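Local coordinates for protein transcriptional regulator (Thermus thermophilus, PDB 2H0A) that probably represses or activates genes as a CcpA-like regulator of the LacI/GalR type, sensing a small molecule through a periplasmic-binding-protein-like domain, at residues Val84-Tyr95 and Met236-Arg247; Ala10-Val18 and Gly214-Glu222. All coordinates share one frame; numbering follows the deposited sequence.

Contact 1: residues Val84-Tyr95 and Met236-Arg247; sequences VDAQNPRYDSVY and MGARAAQLLLER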
loop_
_atom_site.group_PDB
_atom_site.type_symbol
_atom_site.label_atom_id
_atom_site.label_comp_id
_atom_site.label_asym_id
_atom_site.label_seq_id
_atom_site.Cartn_x
_atom_site.Cartn_y
_atom_site.Cartn_z
ATOM N N VAL A 84 5.098 -13.751 -16.179
ATOM C CA VAL A 84 6.193 -12.800 -16.186
ATOM C C VAL A 84 6.547 -12.499 -14.740
ATOM O O VAL A 84 5.663 -12.282 -13.913
ATOM C CB VAL A 84 5.829 -11.487 -16.924
ATOM C CG1 VAL A 84 4.647 -10.812 -16.256
ATOM C CG2 VAL A 84 7.041 -10.557 -16.947
ATOM N N ASP A 85 7.846 -12.494 -14.446
ATOM C CA ASP A 85 8.346 -12.259 -13.099
ATOM C C ASP A 85 7.996 -13.471 -12.252
ATOM O O ASP A 85 7.951 -13.401 -11.027
ATOM C CB ASP A 85 7.710 -11.013 -12.489
ATOM C CG ASP A 85 8.292 -10.674 -11.135
ATOM O OD1 ASP A 85 9.476 -10.286 -11.080
ATOM O OD2 ASP A 85 7.573 -10.809 -10.123
ATOM N N ALA A 86 7.733 -14.585 -12.930
ATOM C CA ALA A 86 7.383 -15.844 -12.279
ATOM C C ALA A 86 7.869 -17.000 -13.143
ATOM O O ALA A 86 8.208 -16.805 -14.306
ATOM C CB ALA A 86 5.870 -15.933 -12.090
ATOM N N GLN A 87 7.911 -18.198 -12.569
ATOM C CA GLN A 87 8.353 -19.383 -13.295
ATOM C C GLN A 87 7.374 -20.522 -13.102
ATOM O O GLN A 87 6.798 -20.681 -12.029
ATOM C CB GLN A 87 9.719 -19.854 -12.814
ATOM C CG GLN A 87 10.847 -18.899 -13.063
ATOM C CD GLN A 87 12.175 -19.512 -12.692
ATOM O OE1 GLN A 87 12.574 -20.528 -13.257
ATOM N NE2 GLN A 87 12.867 -18.905 -11.731
ATOM N N ASN A 88 7.204 -21.326 -14.140
ATOM C CA ASN A 88 6.300 -22.455 -14.074
ATOM C C ASN A 88 6.653 -23.436 -15.186
ATOM O O ASN A 88 6.871 -23.043 -16.334
ATOM C CB ASN A 88 4.855 -21.977 -14.230
ATOM C CG ASN A 88 3.848 -23.047 -13.888
ATOM O OD1 ASN A 88 3.827 -23.550 -12.772
ATOM N ND2 ASN A 88 3.006 -23.402 -14.848
ATOM N N PRO A 89 6.729 -24.728 -14.851
ATOM C CA PRO A 89 7.057 -25.781 -15.814
ATOM C C PRO A 89 6.009 -25.931 -16.913
ATOM O O PRO A 89 6.296 -26.482 -17.978
ATOM C CB PRO A 89 7.136 -27.029 -14.943
ATOM C CG PRO A 89 7.564 -26.489 -13.612
ATOM C CD PRO A 89 6.706 -25.263 -13.481
ATOM N N ARG A 90 4.802 -25.429 -16.658
ATOM C CA ARG A 90 3.707 -25.551 -17.615
ATOM C C ARG A 90 3.346 -24.312 -18.414
ATOM O O ARG A 90 2.442 -24.360 -19.247
ATOM C CB ARG A 90 2.446 -26.046 -16.904
ATOM C CG ARG A 90 2.636 -27.311 -16.086
ATOM N NH1 ARG A 90 2.557 -26.212 -11.942
ATOM N N TYR A 91 4.030 -23.205 -18.174
ATOM C CA TYR A 91 3.723 -21.981 -18.905
ATOM C C TYR A 91 4.985 -21.241 -19.322
ATOM O O TYR A 91 6.015 -21.339 -18.652
ATOM C CB TYR A 91 2.861 -21.057 -18.037
ATOM C CG TYR A 91 1.467 -21.580 -17.746
ATOM C CD1 TYR A 91 0.451 -21.480 -18.693
ATOM C CD2 TYR A 91 1.163 -22.166 -16.515
ATOM C CE1 TYR A 91 -0.832 -21.943 -18.422
ATOM C CE2 TYR A 91 -0.115 -22.636 -16.233
ATOM C CZ TYR A 91 -1.112 -22.520 -17.189
ATOM O OH TYR A 91 -2.391 -22.965 -16.912
ATOM N N ASP A 92 4.912 -20.517 -20.437
ATOM C CA ASP A 92 6.052 -19.728 -20.887
ATOM C C ASP A 92 6.287 -18.730 -19.758
ATOM O O ASP A 92 5.350 -18.077 -19.288
ATOM C CB ASP A 92 5.735 -18.972 -22.177
ATOM C CG ASP A 92 5.590 -19.889 -23.374
ATOM O OD1 ASP A 92 6.162 -20.999 -23.349
ATOM O OD2 ASP A 92 4.920 -19.491 -24.352
ATOM N N SER A 93 7.534 -18.608 -19.321
ATOM C CA SER A 93 7.835 -17.717 -18.223
ATOM C C SER A 93 9.052 -16.841 -18.433
ATOM O O SER A 93 10.119 -17.317 -18.820
ATOM C CB SER A 93 8.052 -18.535 -16.953
ATOM O OG SER A 93 7.054 -19.528 -16.801
ATOM N N VAL A 94 8.886 -15.551 -18.178
ATOM C CA VAL A 94 9.999 -14.627 -18.259
ATOM C C VAL A 94 10.247 -14.305 -16.781
ATOM O O VAL A 94 9.307 -14.225 -15.990
ATOM C CB VAL A 94 9.642 -13.364 -19.101
ATOM C CG1 VAL A 94 8.271 -13.523 -19.694
ATOM C CG2 VAL A 94 9.758 -12.094 -18.270
ATOM N N TYR A 95 11.506 -14.174 -16.392
ATOM C CA TYR A 95 11.826 -13.893 -14.997
ATOM C C TYR A 95 13.236 -13.353 -14.876
ATOM O O TYR A 95 14.018 -13.432 -15.817
ATOM C CB TYR A 95 11.707 -15.163 -14.153
ATOM C CG TYR A 95 12.643 -16.254 -14.606
ATOM C CD1 TYR A 95 12.342 -17.033 -15.729
ATOM C CD2 TYR A 95 13.855 -16.473 -13.953
ATOM C CE1 TYR A 95 13.228 -18.000 -16.188
ATOM C CE2 TYR A 95 14.752 -17.436 -14.411
ATOM C CZ TYR A 95 14.433 -18.197 -15.530
ATOM O OH TYR A 95 15.324 -19.131 -16.010
ATOM N N MET A 236 11.129 -6.969 -19.692
ATOM C CA MET A 236 10.559 -8.206 -19.165
ATOM C C MET A 236 9.090 -8.297 -19.577
ATOM O O MET A 236 8.608 -9.369 -19.926
ATOM C CB MET A 236 10.690 -8.249 -17.635
ATOM C CG MET A 236 12.123 -8.442 -17.124
ATOM S SD MET A 236 12.276 -8.407 -15.317
ATOM C CE MET A 236 11.311 -9.822 -14.938
ATOM N N GLY A 237 8.390 -7.162 -19.539
ATOM C CA GLY A 237 6.990 -7.125 -19.935
ATOM C C GLY A 237 6.888 -7.294 -21.442
ATOM O O GLY A 237 6.078 -8.083 -21.940
ATOM N N ALA A 238 7.716 -6.547 -22.169
ATOM C CA ALA A 238 7.763 -6.638 -23.631
ATOM C C ALA A 238 8.042 -8.071 -24.085
ATOM O O ALA A 238 7.422 -8.558 -25.023
ATOM C CB ALA A 238 8.836 -5.702 -24.186
ATOM N N ARG A 239 8.978 -8.746 -23.424
ATOM C CA ARG A 239 9.288 -10.126 -23.785
ATOM C C ARG A 239 8.085 -11.007 -23.486
ATOM O O ARG A 239 7.744 -11.897 -24.264
ATOM C CB ARG A 239 10.509 -10.634 -23.010
ATOM C CG ARG A 239 10.828 -12.112 -23.245
ATOM C CD ARG A 239 10.966 -12.439 -24.744
ATOM N NE ARG A 239 11.968 -11.592 -25.394
ATOM C CZ ARG A 239 12.214 -11.589 -26.697
ATOM N NH1 ARG A 239 11.531 -12.393 -27.505
ATOM N NH2 ARG A 239 13.130 -10.770 -27.193
ATOM N N ALA A 240 7.446 -10.751 -22.347
ATOM C CA ALA A 240 6.260 -11.498 -21.945
ATOM C C ALA A 240 5.172 -11.342 -23.008
ATOM O O ALA A 240 4.465 -12.290 -23.338
ATOM C CB ALA A 240 5.759 -10.977 -20.621
ATOM N N ALA A 241 5.042 -10.132 -23.539
ATOM C CA ALA A 241 4.050 -9.867 -24.567
ATOM C C ALA A 241 4.362 -10.640 -25.857
ATOM O O ALA A 241 3.487 -11.312 -26.409
ATOM C CB ALA A 241 3.982 -8.364 -24.851
ATOM N N GLN A 242 5.606 -10.550 -26.328
ATOM C CA GLN A 242 6.018 -11.231 -27.555
ATOM C C GLN A 242 5.745 -12.725 -27.528
ATOM O O GLN A 242 5.216 -13.275 -28.487
ATOM C CB GLN A 242 7.504 -10.996 -27.830
ATOM C CG GLN A 242 8.025 -11.723 -29.075
ATOM C CD GLN A 242 7.445 -11.200 -30.393
ATOM O OE1 GLN A 242 7.430 -11.918 -31.399
ATOM N NE2 GLN A 242 6.986 -9.948 -30.397
ATOM N N LEU A 243 6.115 -13.381 -26.434
ATOM C CA LEU A 243 5.892 -14.816 -26.296
ATOM C C LEU A 243 4.414 -15.096 -26.441
ATOM O O LEU A 243 4.018 -16.027 -27.137
ATOM C CB LEU A 243 6.361 -15.320 -24.926
ATOM C CG LEU A 243 7.862 -15.354 -24.624
ATOM C CD1 LEU A 243 8.074 -15.561 -23.143
ATOM C CD2 LEU A 243 8.526 -16.460 -25.415
ATOM N N LEU A 244 3.602 -14.275 -25.779
ATOM C CA LEU A 244 2.152 -14.420 -25.816
ATOM C C LEU A 244 1.643 -14.374 -27.250
ATOM O O LEU A 244 0.846 -15.220 -27.655
ATOM C CB LEU A 244 1.490 -13.309 -25.003
ATOM C CG LEU A 244 -0.023 -13.431 -24.828
ATOM C CD1 LEU A 244 -0.346 -14.676 -24.028
ATOM C CD2 LEU A 244 -0.551 -12.200 -24.131
ATOM N N LEU A 245 2.106 -13.375 -28.000
ATOM C CA LEU A 245 1.733 -13.192 -29.400
ATOM C C LEU A 245 2.068 -14.430 -30.195
ATOM O O LEU A 245 1.232 -14.961 -30.930
ATOM C CB LEU A 245 2.496 -12.026 -30.016
ATOM C CG LEU A 245 1.955 -10.609 -29.860
ATOM C CD1 LEU A 245 2.903 -9.652 -30.566
ATOM C CD2 LEU A 245 0.553 -10.516 -30.464
ATOM N N GLU A 246 3.312 -14.876 -30.058
ATOM C CA GLU A 246 3.772 -16.058 -30.768
ATOM C C GLU A 246 2.789 -17.182 -30.507
ATOM O O GLU A 246 2.378 -17.888 -31.421
ATOM C CB GLU A 246 5.174 -16.443 -30.294
ATOM C CG GLU A 246 6.281 -15.614 -30.930
ATOM C CD GLU A 246 7.552 -15.574 -30.097
ATOM O OE1 GLU A 246 7.762 -16.477 -29.262
ATOM O OE2 GLU A 246 8.351 -14.634 -30.283
ATOM N N ARG A 247 2.394 -17.323 -29.252
ATOM C CA ARG A 247 1.463 -18.364 -28.872
ATOM C C ARG A 247 0.052 -18.074 -29.401
ATOM O O ARG A 247 -0.631 -18.975 -29.893
ATOM C CB ARG A 247 1.446 -18.503 -27.351
ATOM C CG ARG A 247 1.580 -19.935 -26.881
ATOM C CD ARG A 247 3.012 -20.319 -26.534
ATOM N NE ARG A 247 3.237 -21.744 -26.770
ATOM C CZ ARG A 247 4.120 -22.495 -26.120
ATOM N NH1 ARG A 247 4.884 -21.982 -25.172
ATOM N NH2 ARG A 247 4.239 -23.774 -26.424
#

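Contact 2: residues Ala10-Val18 and Gly214-Glu222; sequences ATEFYRRLV and GFDGHPFAE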
loop_
_atom_site.group_PDB
_atom_site.type_symbol
_atom_site.label_atom_id
_atom_site.label_comp_id
_atom_site.label_asym_id
_atom_site.label_seq_id
_atom_site.Cartn_x
_atom_site.Cartn_y
_atom_site.Cartn_z
ATOM N N ALA A 10 -0.133 -2.398 -7.437
ATOM C CA ALA A 10 -0.127 -1.080 -8.069
ATOM C C ALA A 10 1.116 -0.335 -7.580
ATOM O O ALA A 10 1.026 0.697 -6.919
ATOM C CB ALA A 10 -1.389 -0.301 -7.717
ATOM N N THR A 11 2.276 -0.893 -7.911
ATOM C CA THR A 11 3.571 -0.329 -7.550
ATOM C C THR A 11 4.243 0.121 -8.840
ATOM O O THR A 11 3.740 -0.157 -9.925
ATOM C CB THR A 11 4.451 -1.383 -6.875
ATOM O OG1 THR A 11 4.447 -2.580 -7.664
ATOM C CG2 THR A 11 3.929 -1.699 -5.488
ATOM N N GLU A 12 5.370 0.814 -8.734
ATOM C CA GLU A 12 6.066 1.284 -9.927
ATOM C C GLU A 12 6.546 0.108 -10.782
ATOM O O GLU A 12 6.718 0.235 -11.992
ATOM C CB GLU A 12 7.253 2.165 -9.531
ATOM C CG GLU A 12 8.146 2.568 -10.694
ATOM C CD GLU A 12 7.490 3.564 -11.634
ATOM O OE1 GLU A 12 6.250 3.522 -11.781
ATOM O OE2 GLU A 12 8.219 4.383 -12.238
ATOM N N PHE A 13 6.745 -1.040 -10.140
ATOM C CA PHE A 13 7.213 -2.239 -10.820
ATOM C C PHE A 13 6.184 -2.729 -11.819
ATOM O O PHE A 13 6.527 -3.284 -12.866
ATOM C CB PHE A 13 7.500 -3.341 -9.799
ATOM C CG PHE A 13 7.938 -4.649 -10.412
ATOM C CD1 PHE A 13 9.224 -4.806 -10.914
ATOM C CD2 PHE A 13 7.061 -5.732 -10.474
ATOM C CE1 PHE A 13 9.629 -6.024 -11.463
ATOM C CE2 PHE A 13 7.466 -6.950 -11.022
ATOM C CZ PHE A 13 8.750 -7.093 -11.515
ATOM N N TYR A 14 4.914 -2.530 -11.497
ATOM C CA TYR A 14 3.863 -2.966 -12.390
ATOM C C TYR A 14 3.579 -1.906 -13.429
ATOM O O TYR A 14 3.132 -2.219 -14.527
ATOM C CB TYR A 14 2.621 -3.335 -11.584
ATOM C CG TYR A 14 2.910 -4.507 -10.684
ATOM C CD1 TYR A 14 3.050 -5.792 -11.211
ATOM C CD2 TYR A 14 3.203 -4.313 -9.336
ATOM C CE1 TYR A 14 3.489 -6.850 -10.423
ATOM C CE2 TYR A 14 3.644 -5.362 -8.536
ATOM C CZ TYR A 14 3.792 -6.629 -9.087
ATOM O OH TYR A 14 4.282 -7.653 -8.306
ATOM N N ARG A 15 3.855 -0.649 -13.107
ATOM C CA ARG A 15 3.614 0.388 -14.095
ATOM C C ARG A 15 4.587 0.129 -15.233
ATOM O O ARG A 15 4.191 0.080 -16.397
ATOM C CB ARG A 15 3.856 1.790 -13.528
ATOM C CG ARG A 15 3.506 2.890 -14.526
ATOM C CD ARG A 15 4.054 4.259 -14.144
ATOM N NE ARG A 15 5.508 4.339 -14.273
ATOM C CZ ARG A 15 6.171 4.197 -15.416
ATOM N NH1 ARG A 15 5.520 3.966 -16.548
ATOM N NH2 ARG A 15 7.492 4.275 -15.428
ATOM N N ARG A 16 5.859 -0.053 -14.884
ATOM C CA ARG A 16 6.909 -0.306 -15.873
ATOM C C ARG A 16 6.684 -1.603 -16.631
ATOM O O ARG A 16 6.996 -1.694 -17.814
ATOM C CB ARG A 16 8.278 -0.371 -15.200
ATOM C CG ARG A 16 8.662 0.872 -14.426
ATOM C CD ARG A 16 9.912 0.602 -13.610
ATOM N NE ARG A 16 11.041 0.254 -14.467
ATOM C CZ ARG A 16 12.181 -0.274 -14.034
ATOM N NH1 ARG A 16 12.355 -0.519 -12.742
ATOM N NH2 ARG A 16 13.142 -0.559 -14.899
ATOM N N LEU A 17 6.145 -2.600 -15.938
ATOM C CA LEU A 17 5.887 -3.909 -16.523
ATOM C C LEU A 17 4.859 -3.802 -17.636
ATOM O O LEU A 17 5.037 -4.364 -18.713
ATOM C CB LEU A 17 5.383 -4.870 -15.447
ATOM C CG LEU A 17 5.629 -6.358 -15.702
ATOM C CD1 LEU A 17 7.130 -6.625 -15.678
ATOM C CD2 LEU A 17 4.939 -7.192 -14.641
ATOM N N VAL A 18 3.789 -3.062 -17.370
ATOM C CA VAL A 18 2.708 -2.870 -18.329
ATOM C C VAL A 18 3.103 -1.930 -19.456
ATOM O O VAL A 18 2.639 -2.074 -20.584
ATOM C CB VAL A 18 1.460 -2.315 -17.639
ATOM C CG1 VAL A 18 0.431 -1.924 -18.679
ATOM C CG2 VAL A 18 0.887 -3.350 -16.684
ATOM N N GLY A 214 19.831 0.481 -3.601
ATOM C CA GLY A 214 18.485 -0.040 -3.765
ATOM C C GLY A 214 18.437 -1.217 -4.728
ATOM O O GLY A 214 19.465 -1.724 -5.160
ATOM N N PHE A 215 17.226 -1.655 -5.054
ATOM C CA PHE A 215 16.996 -2.767 -5.969
ATOM C C PHE A 215 15.825 -2.257 -6.805
ATOM O O PHE A 215 15.026 -1.481 -6.318
ATOM C CB PHE A 215 16.792 -4.056 -5.180
ATOM C CG PHE A 215 17.027 -5.292 -5.978
ATOM C CD1 PHE A 215 16.139 -5.672 -6.979
ATOM C CD2 PHE A 215 18.155 -6.074 -5.740
ATOM C CE1 PHE A 215 16.374 -6.822 -7.736
ATOM C CE2 PHE A 215 18.401 -7.226 -6.492
ATOM C CZ PHE A 215 17.508 -7.600 -7.492
ATOM N N ASP A 216 15.751 -2.701 -8.057
ATOM C CA ASP A 216 14.709 -2.319 -9.018
ATOM C C ASP A 216 14.949 -1.243 -10.075
ATOM O O ASP A 216 14.125 -1.037 -10.951
ATOM C CB ASP A 216 13.536 -1.583 -8.355
ATOM C CG ASP A 216 12.507 -2.525 -7.734
ATOM O OD1 ASP A 216 12.467 -3.735 -8.061
ATOM O OD2 ASP A 216 11.703 -2.038 -6.915
ATOM N N GLY A 217 16.076 -0.551 -9.991
ATOM C CA GLY A 217 16.372 0.457 -10.990
ATOM C C GLY A 217 15.257 1.351 -11.517
ATOM O O GLY A 217 15.218 1.678 -12.708
ATOM N N HIS A 218 14.300 1.684 -10.659
ATOM C CA HIS A 218 13.182 2.528 -11.060
ATOM C C HIS A 218 13.595 3.877 -11.617
ATOM O O HIS A 218 14.646 4.409 -11.267
ATOM C CB HIS A 218 12.229 2.770 -9.890
ATOM C CG HIS A 218 11.418 1.575 -9.519
ATOM N ND1 HIS A 218 10.931 0.690 -10.455
ATOM C CD2 HIS A 218 10.992 1.127 -8.317
ATOM C CE1 HIS A 218 10.241 -0.256 -9.845
ATOM N NE2 HIS A 218 10.262 -0.014 -8.547
ATOM N N PRO A 219 12.767 4.451 -12.500
ATOM C CA PRO A 219 13.067 5.753 -13.095
ATOM C C PRO A 219 13.362 6.830 -12.046
ATOM O O PRO A 219 14.290 7.617 -12.197
ATOM C CB PRO A 219 11.804 6.059 -13.895
ATOM C CG PRO A 219 11.374 4.702 -14.346
ATOM C CD PRO A 219 11.554 3.867 -13.102
ATOM N N PHE A 220 12.580 6.858 -10.977
ATOM C CA PHE A 220 12.792 7.870 -9.960
ATOM C C PHE A 220 14.148 7.766 -9.278
ATOM O O PHE A 220 14.546 8.656 -8.530
ATOM C CB PHE A 220 11.659 7.825 -8.925
ATOM C CG PHE A 220 11.679 6.621 -8.019
ATOM C CD1 PHE A 220 12.667 6.469 -7.048
ATOM C CD2 PHE A 220 10.668 5.669 -8.092
ATOM C CE1 PHE A 220 12.640 5.391 -6.163
ATOM C CE2 PHE A 220 10.634 4.586 -7.209
ATOM C CZ PHE A 220 11.621 4.451 -6.246
ATOM N N ALA A 221 14.869 6.688 -9.553
ATOM C CA ALA A 221 16.171 6.462 -8.936
ATOM C C ALA A 221 17.290 7.354 -9.455
ATOM O O ALA A 221 18.251 7.623 -8.737
ATOM C CB ALA A 221 16.567 5.003 -9.093
ATOM N N GLU A 222 17.171 7.812 -10.696
ATOM C CA GLU A 222 18.205 8.653 -11.287
ATOM C C GLU A 222 18.244 10.050 -10.682
ATOM O O GLU A 222 19.315 10.535 -10.305
ATOM C CB GLU A 222 18.012 8.737 -12.801
ATOM C CG GLU A 222 19.113 9.484 -13.527
ATOM C CD GLU A 222 19.073 9.253 -15.024
ATOM O OE1 GLU A 222 17.982 9.391 -15.619
ATOM O OE2 GLU A 222 20.132 8.937 -15.608
HETATM O O HOH W 1 7.765 -0.925 -7.517
#

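Contact 1: residues Val84-Tyr95 and Met236-Arg247
Strand 92-95 and helix 236-247, which meet through Val94, Ala240 and Leu243, run nearly antiparallel at 169°, their axes 8.5 Å apart at the closest approach. Val94 lies over the middle of the helix and divides its two methyls: CG1 rests 3.6 Å from Ala240 CA and also reaches Leu243 CD1, while CG2 comes to 4.0 Å from Met236 CB. Beside it Val84, the last residue of the neighbouring strand 81-84, sets its CB 3.7 Å from Ala240 CB. With chi1 at 60°, Val84 CG2 stands anti to the backbone N and meets the first turn of this helical segment, 3.6 Å from Met236 O. The small methyl of Ala240 is thus flanked by both valines, and the backbones come close there. This is helix-on-sheet packing of the alpha/beta type in the N-terminal lobe of the periplasmic-binding-protein fold, with strands 81-84 and 92-96 adjacent and parallel beneath the helix. At one end Met236 bends at chi3 (63°) and carries CE to 4.0 Å from Tyr95 C. Toward the other, Asp92 CB touches Leu243 CD1 at 4.2 Å, and its carboxylate forms a salt bridge with Arg247, though NH1 is modelled too close to the carboxylate for its exact orientation to be sure. Arg256 is a second cationic partner of Asp92 and also binds Leu243 O.

Contact 2: residues Ala10-Val18 and Gly214-Glu222
Arg16 NH1 is gripped by two acceptors of the loop after strand 210-215. It donates to Asp216 O at 2.6 Å, in the guanidinium plane and nearly along the C=O axis, though its N-H is bent to 139°; a straighter bond of 3.0 Å runs to His218 ND1, tilted from the imidazole plane. Arg16 CD lies 3.7 Å from Pro219 CD, and the bend at chi3 (61°) beyond it turns the guanidinium to the carbonyl of Asp216, while NH2 is held by Glu234 and Gln231 O. The His218 ring is sandwiched between Asp216 CB and Glu12 CG, the latter forming a CH-pi contact 3.5 Å from the ring centroid. Water 1 joins His218 NE2 to Phe13 N, which donates to it at 2.8 Å near the start of helix 12-25. Glu12 is itself held side-on by Arg15, through NE and NH2. The contact thus spans the cleft between the two lobes, where proteins of this fold generally bind their ligands. A leucine in place of Arg16 would probably leave Asp216 O and His218 ND1 without their donor and the imidazole freer to turn. Because ND1 accepts from a cation, His218 is likely to be neutral in this arrangement.

From the N terminus, strand 2-6 leads into helix 12-25, whose start is one side of contact 2; residues 84-95 of contact 1 follow. The chain passes into the C-terminal lobe and supplies 214-222, closing contact 2 over 195 intervening residues, before helix 233-248 returns to the N-terminal lobe and closes contact 1 over 140. The two loops therefore cross rather than nest. Contact 1 fastens the late helix onto early strands within one lobe, whereas contact 2 bridges the lobes. Although their centres are about 19 Å apart, they touch: Asp85 OD1 lies 3.3 Å from Phe13 CZ, and Leu17 packs between Val84 and Gly237, linking the two helices.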